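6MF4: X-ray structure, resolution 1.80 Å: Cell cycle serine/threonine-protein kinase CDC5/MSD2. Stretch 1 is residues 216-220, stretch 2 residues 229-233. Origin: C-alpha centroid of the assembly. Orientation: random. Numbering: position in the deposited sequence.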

# COMPACT_ATOMS: atom_id res chain seq x y z
N ASP A 216 -6.15 0.42 3.13
CA ASP A 216 -6.37 0.24 4.57
C ASP A 216 -5.46 1.16 5.40
O ASP A 216 -5.47 1.09 6.63
CB ASP A 216 -6.15 -1.22 4.98
CG ASP A 216 -4.75 -1.72 4.67
OD1 ASP A 216 -3.97 -0.99 4.04
OD2 ASP A 216 -4.45 -2.87 5.05
N GLY A 217 -4.69 2.00 4.72
CA GLY A 217 -3.83 2.96 5.41
C GLY A 217 -2.40 2.48 5.57
O GLY A 217 -1.57 3.17 6.17
N THR A 218 -2.10 1.30 5.04
CA THR A 218 -0.74 0.77 5.07
C THR A 218 0.10 1.40 3.96
O THR A 218 -0.37 1.61 2.84
CB THR A 218 -0.74 -0.77 4.92
OG1 THR A 218 -1.30 -1.35 6.11
CG2 THR A 218 0.67 -1.32 4.71
N PHE A 219 1.35 1.71 4.30
CA PHE A 219 2.32 2.22 3.34
C PHE A 219 3.44 1.21 3.17
O PHE A 219 3.97 0.71 4.15
CB PHE A 219 2.90 3.56 3.81
CG PHE A 219 1.89 4.68 3.86
CD1 PHE A 219 1.08 4.85 4.97
CD2 PHE A 219 1.75 5.55 2.79
CE1 PHE A 219 0.16 5.88 5.02
CE2 PHE A 219 0.83 6.58 2.84
CZ PHE A 219 0.03 6.74 3.95
N GLN A 220 3.78 0.91 1.92
CA GLN A 220 4.87 -0.01 1.64
C GLN A 220 5.96 0.70 0.85
O GLN A 220 5.68 1.48 -0.06
CB GLN A 220 4.37 -1.23 0.86
CG GLN A 220 5.45 -2.25 0.60
CD GLN A 220 4.90 -3.50 -0.04
OE1 GLN A 220 3.74 -3.86 0.16
NE2 GLN A 220 5.73 -4.18 -0.84
N MET A 229 9.94 -2.40 3.44
CA MET A 229 9.36 -2.07 4.72
C MET A 229 7.94 -1.60 4.52
O MET A 229 7.64 -0.85 3.58
CB MET A 229 10.19 -0.99 5.43
CG MET A 229 11.53 -1.51 5.94
SD MET A 229 12.62 -0.19 6.50
CE MET A 229 11.53 0.73 7.58
N ALA A 230 7.05 -2.06 5.40
CA ALA A 230 5.67 -1.61 5.41
C ALA A 230 5.35 -0.97 6.75
O ALA A 230 5.66 -1.52 7.80
CB ALA A 230 4.73 -2.77 5.12
N ILE A 231 4.73 0.21 6.70
CA ILE A 231 4.29 0.92 7.89
C ILE A 231 2.78 0.82 8.01
O ILE A 231 2.05 1.17 7.08
CB ILE A 231 4.71 2.41 7.83
CG1 ILE A 231 6.22 2.55 7.59
CG2 ILE A 231 4.29 3.13 9.10
CD1 ILE A 231 7.10 1.99 8.71
N SER A 232 2.30 0.35 9.16
CA SER A 232 0.87 0.18 9.38
C SER A 232 0.44 0.65 10.77
O SER A 232 1.27 1.03 11.59
CB SER A 232 0.46 -1.28 9.18
OG SER A 232 1.14 -2.14 10.09
N ASP A 233 -0.86 0.60 11.00
CA ASP A 233 -1.45 1.03 12.26
C ASP A 233 -1.04 2.46 12.59
O ASP A 233 -0.56 2.75 13.69
CB ASP A 233 -1.06 0.08 13.38
CG ASP A 233 -1.89 0.27 14.64
OD1 ASP A 233 -2.97 0.89 14.55
OD2 ASP A 233 -1.47 -0.22 15.71
O HOH W 1 -2.46 -0.04 8.17

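A single water extends the pairing of the two strands past the last backbone hydrogen bonds between them: it lies 2.7 Å from Thr-218 OG1 and accepts a weak hydrogen bond from Asp-233 N, 3.3 Å away, joining the loop before one strand to the loop after the other. The stretches run antiparallel, their end-to-end directions 173° apart, and Phe-219 and Ile-231 form the hydrogen-bonded pair, the middle of three pairs in register. Phe-219 N donates to Ile-231 O (2.9 Å, nearly linear at 173°), and Ile-231 N returns a shorter bond to Phe-219 O (2.7 Å). The same carbonyls also receive CA-H...O contacts, from Ala-230 CA to Phe-219 O at 3.1 Å and from Thr-218 CA to Ile-231 O at 3.5 Å.

Side chains of Phe-219 and Ile-231 share one face of the sheet, but their ends lead away from the opposing stretch. Gln-220 and Ala-230 form the next, non-hydrogen-bonded pair on the other face, their CA atoms 4.2 Å apart. Thr-218 adds apolar contact, its CG2 4.3 Å from Ala-230 CB, while its OG1 approaches Ser-232 CB at 3.5 Å. Before the strand, Asp-216 OD1 accepts a hydrogen bond from Thr-218 N (3.1 Å), bracing the turn through Gly-217, whose backbone angles would jam a CB against the carbonyl O of Asp-216 and so call for glycine.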